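Local coordinates for protein soluble lytic murein transglycosylase (PDB 1QSA) that cleaves the glycosidic bonds between N-acetylmuramic acid and N-acetylglucosamine in peptidoglycan, leaving a 1,6-anhydro bond in the N-acetylmuramic acid residue, at residues R448-Y453 against S479-K484; K464-S469 against Y536-F541; G493-M498 against I529-L534. All blocks are in the same frame, centred on the assembly; numbering follows the deposited sequence. Where two conformers were deposited one is given.

Contact 1. Residues R448-Y453 against S479-K484; sequences RFPLAY and SAWNPK. With SO4 (sulfate ion), chain B; SO4 (sulfate ion), chain H.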
loop_
_atom_site.group_PDB
_atom_site.type_symbol
_atom_site.label_atom_id
_atom_site.label_comp_id
_atom_site.label_asym_id
_atom_site.label_seq_id
_atom_site.Cartn_x
_atom_site.Cartn_y
_atom_site.Cartn_z
ATOM N N ARG A 448 -11.879 -14.757 5.969
ATOM C CA ARG A 448 -11.333 -13.403 5.870
ATOM C C ARG A 448 -11.179 -12.750 7.251
ATOM O O ARG A 448 -10.354 -11.851 7.426
ATOM C CB ARG A 448 -12.263 -12.489 5.049
ATOM C CG ARG A 448 -12.409 -12.851 3.554
ATOM C CD ARG A 448 -13.254 -11.792 2.805
ATOM N NE ARG A 448 -12.596 -10.495 2.820
ATOM C CZ ARG A 448 -13.229 -9.322 2.835
ATOM N NH1 ARG A 448 -14.557 -9.261 2.755
ATOM N NH2 ARG A 448 -12.528 -8.200 2.889
ATOM N N PHE A 449 -11.994 -13.169 8.219
ATOM C CA PHE A 449 -11.963 -12.553 9.540
ATOM C C PHE A 449 -11.888 -13.594 10.637
ATOM O O PHE A 449 -12.787 -13.704 11.475
ATOM C CB PHE A 449 -13.201 -11.650 9.683
ATOM C CG PHE A 449 -13.251 -10.561 8.649
ATOM C CD1 PHE A 449 -12.397 -9.459 8.752
ATOM C CD2 PHE A 449 -14.048 -10.698 7.503
ATOM C CE1 PHE A 449 -12.324 -8.513 7.719
ATOM C CE2 PHE A 449 -13.985 -9.765 6.466
ATOM C CZ PHE A 449 -13.117 -8.669 6.570
ATOM N N PRO A 450 -10.766 -14.332 10.689
ATOM C CA PRO A 450 -10.592 -15.370 11.704
ATOM C C PRO A 450 -10.426 -14.804 13.110
ATOM O O PRO A 450 -9.913 -13.693 13.266
ATOM C CB PRO A 450 -9.319 -16.074 11.244
ATOM C CG PRO A 450 -8.515 -14.955 10.631
ATOM C CD PRO A 450 -9.569 -14.227 9.822
ATOM N N LEU A 451 -10.834 -15.577 14.121
ATOM C CA LEU A 451 -10.705 -15.167 15.519
ATOM C C LEU A 451 -9.279 -15.430 15.993
ATOM O O LEU A 451 -9.033 -16.242 16.895
ATOM C CB LEU A 451 -11.711 -15.915 16.402
ATOM C CG LEU A 451 -13.175 -15.633 16.057
ATOM C CD1 LEU A 451 -14.085 -16.441 16.982
ATOM C CD2 LEU A 451 -13.477 -14.143 16.171
ATOM N N ALA A 452 -8.352 -14.689 15.405
ATOM C CA ALA A 452 -6.928 -14.829 15.693
ATOM C C ALA A 452 -6.486 -14.323 17.069
ATOM O O ALA A 452 -6.945 -13.269 17.532
ATOM C CB ALA A 452 -6.143 -14.132 14.611
ATOM N N TYR A 453 -5.632 -15.103 17.737
ATOM C CA TYR A 453 -5.088 -14.771 19.051
ATOM C C TYR A 453 -6.226 -14.411 20.008
ATOM O O TYR A 453 -6.098 -13.509 20.829
ATOM C CB TYR A 453 -4.097 -13.588 18.913
ATOM C CG TYR A 453 -3.009 -13.842 17.896
ATOM C CD1 TYR A 453 -1.874 -14.583 18.245
ATOM C CD2 TYR A 453 -3.126 -13.377 16.583
ATOM C CE1 TYR A 453 -0.882 -14.859 17.309
ATOM C CE2 TYR A 453 -2.140 -13.648 15.637
ATOM C CZ TYR A 453 -1.019 -14.395 16.017
ATOM O OH TYR A 453 -0.037 -14.683 15.102
ATOM N N SER A 479 -2.358 -5.544 10.077
ATOM C CA SER A 479 -1.422 -6.589 9.654
ATOM C C SER A 479 -1.967 -7.769 8.868
ATOM O O SER A 479 -1.176 -8.628 8.442
ATOM C CB SER A 479 -0.775 -7.170 10.906
ATOM O OG SER A 479 -1.764 -7.846 11.670
ATOM N N ALA A 480 -3.288 -7.850 8.724
ATOM C CA ALA A 480 -3.916 -8.993 8.057
ATOM C C ALA A 480 -3.458 -10.277 8.776
ATOM O O ALA A 480 -3.301 -11.353 8.183
ATOM C CB ALA A 480 -3.601 -9.031 6.551
ATOM N N TRP A 481 -3.272 -10.129 10.085
ATOM C CA TRP A 481 -2.862 -11.191 10.995
ATOM C C TRP A 481 -1.444 -11.750 10.892
ATOM O O TRP A 481 -1.162 -12.793 11.474
ATOM C CB TRP A 481 -3.894 -12.323 11.024
ATOM C CG TRP A 481 -5.239 -11.874 11.556
ATOM C CD1 TRP A 481 -6.448 -11.922 10.908
ATOM C CD2 TRP A 481 -5.490 -11.281 12.834
ATOM N NE1 TRP A 481 -7.430 -11.386 11.708
ATOM C CE2 TRP A 481 -6.873 -10.985 12.895
ATOM C CE3 TRP A 481 -4.675 -10.970 13.935
ATOM C CZ2 TRP A 481 -7.462 -10.387 14.014
ATOM C CZ3 TRP A 481 -5.258 -10.375 15.053
ATOM C CH2 TRP A 481 -6.646 -10.089 15.080
ATOM N N ASN A 482 -0.546 -11.077 10.169
ATOM C CA ASN A 482 0.844 -11.557 10.118
ATOM C C ASN A 482 1.582 -10.836 11.262
ATOM O O ASN A 482 1.794 -9.625 11.194
ATOM C CB ASN A 482 1.469 -11.221 8.764
ATOM C CG ASN A 482 2.940 -11.576 8.690
ATOM O OD1 ASN A 482 3.536 -12.020 9.667
ATOM N ND2 ASN A 482 3.526 -11.393 7.516
ATOM N N PRO A 483 1.985 -11.570 12.323
ATOM C CA PRO A 483 2.683 -10.955 13.462
ATOM C C PRO A 483 4.109 -10.483 13.197
ATOM O O PRO A 483 4.683 -9.769 14.018
ATOM C CB PRO A 483 2.676 -12.073 14.518
ATOM C CG PRO A 483 2.752 -13.320 13.695
ATOM C CD PRO A 483 1.844 -13.031 12.501
ATOM N N LYS A 484 4.670 -10.886 12.058
ATOM C CA LYS A 484 6.051 -10.552 11.717
ATOM C C LYS A 484 6.211 -9.453 10.673
ATOM O O LYS A 484 7.340 -9.090 10.323
ATOM C CB LYS A 484 6.764 -11.829 11.232
ATOM C CG LYS A 484 6.571 -13.035 12.157
ATOM C CD LYS A 484 7.125 -12.774 13.547
ATOM C CE LYS A 484 6.843 -13.934 14.504
ATOM N NZ LYS A 484 7.407 -13.640 15.859
HETATM S S SO4 B . -15.476 -5.552 3.135
HETATM O O1 SO4 B . -15.904 -4.699 4.261
HETATM O O2 SO4 B . -16.055 -6.901 3.296
HETATM O O3 SO4 B . -15.969 -4.945 1.887
HETATM O O4 SO4 B . -14.006 -5.639 3.073
HETATM S S SO4 H . -8.878 -7.269 2.692
HETATM O O1 SO4 H . -10.103 -6.798 3.366
HETATM O O2 SO4 H . -8.368 -6.212 1.798
HETATM O O3 SO4 H . -7.858 -7.588 3.705
HETATM O O4 SO4 H . -9.189 -8.474 1.908
#
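Trp-481 and Ala-452 meet beside the type I' beta turn from Ser-479 to Asn-482, which follows directly on the helix carrying Glu-478, the predicted active-site residue. The CB of Ala-452 sits over the indole face in a CH-pi contact, 3.5 Å from the centroid of the six-membered ring and 15° off its normal; its nearest ring atom is Trp-481 CD2. The bond from CA to CB of Trp-481 points toward 448-453, and chi1 of -63° sets CG anti to the carbonyl carbon, beside the backbone N. Pro-450 slides past the pyrrole end, CG lying 3.7 Å from Trp-481 CD1. At the benzo end the ring of Tyr-453 presents its edge, with CD2 3.9 Å from Trp-481 CE3. The same tyrosine crosses Pro-483 at about a right angle, its OH 3.4 Å from Pro-483 CG. No hydrogen bond joins the two segments directly. Instead Tyr-598 links them, its OH bonded both to Trp-481 NE1 and to Pro-450 O, which gives NE1 of the buried indole a hydrogen-bond partner. Beyond the proline, Arg-448 turns away and grips two sulfate ions, probably from the crystallisation liquor. Arg-448 NH1 bonds O2 of the chain B sulfate at 2.8 Å and also the carbonyl oxygen of Trp-442, while NH2 reaches both ions, and Phe-449 CE2 lies 3.7 Å above the centre of the guanidinium plane. On the turn side, Asn-482 OD1 accepts from Lys-484 N at 2.9 Å, an Asx turn. The whole contact is wedged among helices: Trp-429 of helix 429-438 touches Pro-450 and Ala-452, Ala-475 and Arg-476 of helix 468-479 pack on Trp-481, and Asp-397 of helix 397-408 borders Pro-483.

Contact 2. Residues K464-S469 against Y536-F541; sequences KEIPQS and YVYQQF. With SO4 (sulfate ion), chain L.
Ile-466 and Tyr-538 form the tight part of this contact. The CG2 methyl of the isoleucine lies over one face of the tyrosine ring, near its root: it is 3.4 Å from Tyr-538 CG and 3.5 Å from Tyr-538 CB. That methyl sits anti to the carbonyl carbon of Ile-466 because CG1 takes the crowded position between N and C (chi1 49°). The backbone follows it over the ring, Ile-466 CA standing 4.3 Å from the Tyr-538 centroid in a CH-pi contact. At the rim of the ring, near its plane, is Glu-465 CB, 3.9 Å from Tyr-538 CE2, while Pro-467 CD approaches the hydroxyl end more distantly. The segments belong to the SLT domain, a mostly helical, lysozyme-related fold; here the lead-in to helix 468-479 passes the C-terminal end of helix 523-540. Gln-535 of that helix ties the strip down further, its OE1 accepting from the backbone N of both Glu-465 and Ile-466. Toward solvent the packing thins. A water donates to Tyr-538 OH at 2.8 Å and, weakly, to Glu-465 O, bridging the two segments where no direct hydrogen bond exists. Glu-465, an exposed residue modelled in two conformers, makes just a loose approach to Gln-539 CB. Gln-539 instead folds back on its own helix, NE2 giving a 3.0 Å bond to a lone pair of Tyr-536 O, which also accepts from Gln-540 N. Beyond Pro-467, the N-cap residue, Gln-468 N binds O1 of a sulfate ion at 2.7 Å.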
loop_
_atom_site.group_PDB
_atom_site.type_symbol
_atom_site.label_atom_id
_atom_site.label_comp_id
_atom_site.label_asym_id
_atom_site.label_seq_id
_atom_site.Cartn_x
_atom_site.Cartn_y
_atom_site.Cartn_z
ATOM N N LYS A 464 -9.852 -3.200 30.089
ATOM C CA LYS A 464 -9.924 -1.950 29.329
ATOM C C LYS A 464 -11.348 -1.712 28.844
ATOM O O LYS A 464 -12.189 -2.594 28.952
ATOM C CB LYS A 464 -8.970 -2.020 28.134
ATOM C CG LYS A 464 -7.523 -2.259 28.541
ATOM C CD LYS A 464 -6.616 -2.284 27.328
ATOM C CE LYS A 464 -5.141 -2.340 27.721
ATOM N NZ LYS A 464 -4.770 -3.611 28.429
ATOM N N GLU A 465 -11.634 -0.509 28.356
ATOM C CA GLU A 465 -12.963 -0.210 27.839
ATOM C C GLU A 465 -13.122 -0.568 26.358
ATOM O O GLU A 465 -14.232 -0.813 25.893
ATOM C CB GLU A 465 -13.286 1.267 28.056
ATOM C CG GLU A 465 -13.163 1.704 29.518
ATOM C CD GLU A 465 -13.173 3.206 29.669
ATOM O OE1 GLU A 465 -12.167 3.845 29.305
ATOM O OE2 GLU A 465 -14.199 3.757 30.140
ATOM N N ILE A 466 -12.021 -0.581 25.609
ATOM C CA ILE A 466 -12.089 -0.970 24.198
ATOM C C ILE A 466 -12.608 -2.407 24.099
ATOM O O ILE A 466 -12.181 -3.282 24.865
ATOM C CB ILE A 466 -10.687 -0.905 23.478
ATOM C CG1 ILE A 466 -9.601 -1.626 24.298
ATOM C CG2 ILE A 466 -10.317 0.553 23.166
ATOM C CD1 ILE A 466 -8.318 -1.894 23.489
ATOM N N PRO A 467 -13.609 -2.649 23.239
ATOM C CA PRO A 467 -14.143 -4.011 23.090
ATOM C C PRO A 467 -13.098 -4.956 22.476
ATOM O O PRO A 467 -12.255 -4.534 21.678
ATOM C CB PRO A 467 -15.305 -3.816 22.114
ATOM C CG PRO A 467 -15.744 -2.416 22.357
ATOM C CD PRO A 467 -14.422 -1.674 22.497
ATOM N N GLN A 468 -13.145 -6.230 22.847
ATOM C CA GLN A 468 -12.217 -7.213 22.268
ATOM C C GLN A 468 -12.348 -7.226 20.736
ATOM O O GLN A 468 -11.348 -7.218 20.024
ATOM C CB GLN A 468 -12.497 -8.613 22.807
ATOM C CG GLN A 468 -11.454 -9.637 22.340
ATOM C CD GLN A 468 -11.840 -11.058 22.687
ATOM O OE1 GLN A 468 -12.490 -11.300 23.703
ATOM N NE2 GLN A 468 -11.444 -12.007 21.846
ATOM N N SER A 469 -13.583 -7.222 20.239
ATOM C CA SER A 469 -13.857 -7.231 18.802
ATOM C C SER A 469 -13.200 -6.044 18.097
ATOM O O SER A 469 -12.673 -6.178 16.990
ATOM C CB SER A 469 -15.376 -7.214 18.559
ATOM O OG SER A 469 -15.959 -5.994 19.015
ATOM N N TYR A 536 -5.858 4.163 25.128
ATOM C CA TYR A 536 -5.517 5.554 25.406
ATOM C C TYR A 536 -6.289 6.505 24.483
ATOM O O TYR A 536 -6.959 7.418 24.969
ATOM C CB TYR A 536 -4.002 5.777 25.269
ATOM C CG TYR A 536 -3.584 7.238 25.217
ATOM C CD1 TYR A 536 -3.804 8.099 26.290
ATOM C CD2 TYR A 536 -2.982 7.756 24.073
ATOM C CE1 TYR A 536 -3.425 9.460 26.215
ATOM C CE2 TYR A 536 -2.609 9.094 23.995
ATOM C CZ TYR A 536 -2.828 9.934 25.060
ATOM O OH TYR A 536 -2.418 11.247 24.962
ATOM N N VAL A 537 -6.224 6.288 23.169
ATOM C CA VAL A 537 -6.949 7.182 22.256
ATOM C C VAL A 537 -8.471 6.999 22.372
ATOM O O VAL A 537 -9.234 7.942 22.166
ATOM C CB VAL A 537 -6.447 7.097 20.776
ATOM C CG1 VAL A 537 -4.999 7.607 20.680
ATOM C CG2 VAL A 537 -6.560 5.695 20.231
ATOM N N TYR A 538 -8.901 5.793 22.728
ATOM C CA TYR A 538 -10.323 5.511 22.902
ATOM C C TYR A 538 -10.913 6.364 24.049
ATOM O O TYR A 538 -11.866 7.119 23.846
ATOM C CB TYR A 538 -10.526 4.013 23.165
ATOM C CG TYR A 538 -11.971 3.529 23.190
ATOM C CD1 TYR A 538 -12.741 3.491 22.021
ATOM C CD2 TYR A 538 -12.545 3.051 24.370
ATOM C CE1 TYR A 538 -14.044 2.977 22.031
ATOM C CE2 TYR A 538 -13.845 2.534 24.390
ATOM C CZ TYR A 538 -14.583 2.502 23.207
ATOM O OH TYR A 538 -15.863 2.003 23.201
ATOM N N GLN A 539 -10.303 6.306 25.234
ATOM C CA GLN A 539 -10.801 7.081 26.365
ATOM C C GLN A 539 -10.618 8.580 26.140
ATOM O O GLN A 539 -11.472 9.369 26.522
ATOM C CB GLN A 539 -10.130 6.628 27.678
ATOM C CG GLN A 539 -8.622 6.875 27.780
ATOM C CD GLN A 539 -8.266 8.314 28.155
ATOM O OE1 GLN A 539 -8.939 8.936 28.975
ATOM N NE2 GLN A 539 -7.206 8.843 27.547
ATOM N N GLN A 540 -9.537 8.955 25.457
ATOM C CA GLN A 540 -9.252 10.360 25.195
ATOM C C GLN A 540 -10.365 11.023 24.377
ATOM O O GLN A 540 -10.717 12.185 24.615
ATOM C CB GLN A 540 -7.905 10.534 24.502
ATOM C CG GLN A 540 -7.455 11.989 24.470
ATOM C CD GLN A 540 -6.007 12.143 24.085
ATOM O OE1 GLN A 540 -5.669 12.240 22.904
ATOM N NE2 GLN A 540 -5.133 12.168 25.086
ATOM N N PHE A 541 -10.943 10.267 23.449
ATOM C CA PHE A 541 -12.015 10.787 22.614
ATOM C C PHE A 541 -13.424 10.321 22.986
ATOM O O PHE A 541 -14.298 10.215 22.126
ATOM C CB PHE A 541 -11.721 10.522 21.135
ATOM C CG PHE A 541 -10.577 11.342 20.593
ATOM C CD1 PHE A 541 -10.775 12.655 20.186
ATOM C CD2 PHE A 541 -9.296 10.808 20.519
ATOM C CE1 PHE A 541 -9.706 13.429 19.717
ATOM C CE2 PHE A 541 -8.229 11.568 20.053
ATOM C CZ PHE A 541 -8.433 12.881 19.652
HETATM S S SO4 L . -15.930 -6.890 25.475
HETATM O O1 SO4 L . -14.507 -6.979 25.106
HETATM O O2 SO4 L . -16.772 -7.060 24.279
HETATM O O3 SO4 L . -16.256 -7.948 26.448
HETATM O O4 SO4 L . -16.210 -5.571 26.074
HETATM O O HOH W 1 -17.062 0.824 25.422
#

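Contact 3. Residues G493-M498 against I529-L534; sequences GLMQIM and IGTSYL
Met-495, Ile-497 and Gly-530 carry this buried contact, in which the Gly-Leu-Met-Gln turn of the lytic transglycosylase family packs on helix 523-540 of the lysozyme-like domain. Residues Gly-493 to Gln-496 form a type I beta turn that runs on into a G1 beta bulge at Gln-496 and Ile-497, and the side chains of Met-495 and Ile-497 both leave it toward the helix. Met-495 extends through an anti chi2 (-177°), which puts SD 3.8 Å from Gly-530 CA. The chain then bends at chi3, and CE lies against the Gly-530 carbonyl, 4.1 Å from Leu-534 CD2. Ile-497 reaches the helix backbone with a single methyl: CD1 is 3.5 Å from Gly-530 N and 4.1 Å from Ile-529 CB. Gly-530 can accept both because it is bare; a beta carbon there would fall only about 2.5 Å from the sulphur of Met-495. Met-495 also touches Ile-474 of helix 468-479, and its side chain lies about 5 Å from that of Glu-478, the predicted active-site residue. An alanine in place of Met-495 would probably open a gap over Gly-530 and leave Leu-534 CD2 without the methyl it packs on, close to that glutamate. The backbone of Met-495 is held as well, N bonded to Asn-526 OD1 and O to Tyr-552 OH. Across the turn, Gly-493 O accepts from two donors of one residue: Gln-496 N, and Gln-496 NE2 at 3.0 Å, the latter almost straight at 176° and in the plane of the carbonyl, on a lone pair.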
loop_
_atom_site.group_PDB
_atom_site.type_symbol
_atom_site.label_atom_id
_atom_site.label_comp_id
_atom_site.label_asym_id
_atom_site.label_seq_id
_atom_site.Cartn_x
_atom_site.Cartn_y
_atom_site.Cartn_z
ATOM N N GLY A 493 4.543 -5.617 13.518
ATOM C CA GLY A 493 3.620 -6.604 14.035
ATOM C C GLY A 493 2.134 -6.490 13.827
ATOM O O GLY A 493 1.663 -5.710 12.999
ATOM N N LEU A 494 1.408 -7.215 14.680
ATOM C CA LEU A 494 -0.046 -7.333 14.573
ATOM C C LEU A 494 -0.809 -6.041 14.534
ATOM O O LEU A 494 -1.724 -5.895 13.729
ATOM C CB LEU A 494 -0.607 -8.223 15.686
ATOM C CG LEU A 494 -0.235 -9.715 15.624
ATOM C CD1 LEU A 494 -0.744 -10.396 16.894
ATOM C CD2 LEU A 494 -0.801 -10.383 14.357
ATOM N N MET A 495 -0.387 -5.083 15.352
ATOM C CA MET A 495 -1.079 -3.799 15.403
ATOM C C MET A 495 -0.264 -2.660 14.794
ATOM O O MET A 495 -0.603 -1.485 14.958
ATOM C CB MET A 495 -1.543 -3.513 16.836
ATOM C CG MET A 495 -2.508 -4.601 17.321
ATOM S SD MET A 495 -3.191 -4.332 18.956
ATOM C CE MET A 495 -4.324 -2.961 18.612
ATOM N N GLN A 496 0.777 -3.041 14.042
ATOM C CA GLN A 496 1.639 -2.100 13.321
ATOM C C GLN A 496 2.050 -0.905 14.163
ATOM O O GLN A 496 1.800 0.260 13.823
ATOM C CB GLN A 496 0.953 -1.682 12.012
ATOM C CG GLN A 496 0.948 -2.810 10.952
ATOM C CD GLN A 496 2.330 -3.043 10.389
ATOM O OE1 GLN A 496 2.788 -2.305 9.515
ATOM N NE2 GLN A 496 3.024 -4.041 10.914
ATOM N N ILE A 497 2.690 -1.235 15.274
ATOM C CA ILE A 497 3.148 -0.264 16.253
ATOM C C ILE A 497 4.500 0.326 15.870
ATOM O O ILE A 497 5.444 -0.406 15.582
ATOM C CB ILE A 497 3.265 -0.942 17.633
ATOM C CG1 ILE A 497 1.908 -1.536 18.045
ATOM C CG2 ILE A 497 3.654 0.089 18.691
ATOM C CD1 ILE A 497 2.005 -2.436 19.279
ATOM N N MET A 498 4.569 1.662 15.844
ATOM C CA MET A 498 5.819 2.371 15.538
ATOM C C MET A 498 6.686 2.346 16.810
ATOM O O MET A 498 6.165 2.382 17.923
ATOM C CB MET A 498 5.521 3.820 15.126
ATOM C CG MET A 498 4.883 3.968 13.735
ATOM S SD MET A 498 6.019 3.568 12.410
ATOM C CE MET A 498 7.099 5.028 12.427
ATOM N N ILE A 529 1.079 -3.807 24.150
ATOM C CA ILE A 529 1.363 -2.401 23.880
ATOM C C ILE A 529 0.338 -1.741 22.958
ATOM O O ILE A 529 -0.059 -0.588 23.173
ATOM C CB ILE A 529 2.799 -2.243 23.329
ATOM C CG1 ILE A 529 3.787 -2.708 24.402
ATOM C CG2 ILE A 529 3.087 -0.774 22.934
ATOM C CD1 ILE A 529 5.244 -2.769 23.958
ATOM N N GLY A 530 -0.143 -2.504 21.983
ATOM C CA GLY A 530 -1.116 -1.977 21.039
ATOM C C GLY A 530 -2.471 -1.738 21.667
ATOM O O GLY A 530 -3.087 -0.685 21.440
ATOM N N THR A 531 -2.962 -2.690 22.461
ATOM C CA THR A 531 -4.260 -2.486 23.134
ATOM C C THR A 531 -4.165 -1.315 24.121
ATOM O O THR A 531 -5.132 -0.601 24.349
ATOM C CB THR A 531 -4.778 -3.738 23.893
ATOM O OG1 THR A 531 -3.820 -4.170 24.873
ATOM C CG2 THR A 531 -5.118 -4.869 22.919
ATOM N N SER A 532 -2.991 -1.127 24.708
ATOM C CA SER A 532 -2.771 -0.012 25.624
ATOM C C SER A 532 -2.885 1.331 24.881
ATOM O O SER A 532 -3.650 2.200 25.296
ATOM C CB SER A 532 -1.427 -0.127 26.341
ATOM O OG SER A 532 -1.493 -1.142 27.328
ATOM N N TYR A 533 -2.214 1.471 23.736
ATOM C CA TYR A 533 -2.312 2.736 22.997
ATOM C C TYR A 533 -3.735 2.948 22.471
ATOM O O TYR A 533 -4.280 4.058 22.539
ATOM C CB TYR A 533 -1.310 2.789 21.844
ATOM C CG TYR A 533 -1.247 4.169 21.207
ATOM C CD1 TYR A 533 -0.784 5.270 21.935
ATOM C CD2 TYR A 533 -1.751 4.390 19.925
ATOM C CE1 TYR A 533 -0.841 6.568 21.400
ATOM C CE2 TYR A 533 -1.809 5.689 19.381
ATOM C CZ TYR A 533 -1.361 6.762 20.127
ATOM O OH TYR A 533 -1.493 8.047 19.625
ATOM N N LEU A 534 -4.351 1.873 21.978
ATOM C CA LEU A 534 -5.715 1.958 21.450
ATOM C C LEU A 534 -6.680 2.397 22.554
ATOM O O LEU A 534 -7.529 3.267 22.336
ATOM C CB LEU A 534 -6.124 0.606 20.862
ATOM C CG LEU A 534 -7.459 0.565 20.095
ATOM C CD1 LEU A 534 -7.437 1.534 18.911
ATOM C CD2 LEU A 534 -7.738 -0.860 19.637
#

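How the contacts relate
Contacts 1 and 3 adjoin, their centres about 13 Å apart. Ser-479 OG makes a 2.8 Å hydrogen bond to Leu-494 O, and Leu-494 packs on Pro-483. Contacts 2 and 3 share helix 523-540, with centres about 12 Å apart; Ile-466 CD1 comes within 3.5 Å of Thr-531 O. Contacts 1 and 2 do not touch, their nearest atoms about 6 Å apart. Helix 468-479 runs from contact 2 to contact 1, ending next to Glu-478. The predicted active-site side chain is about 5 Å from that of Met-495 and about 9 Å from that of Trp-481, whereas contact 2 lies farther off. A glycerol, probably from the crystallisation liquor, lies about 4 Å from the Ile-497 side chain.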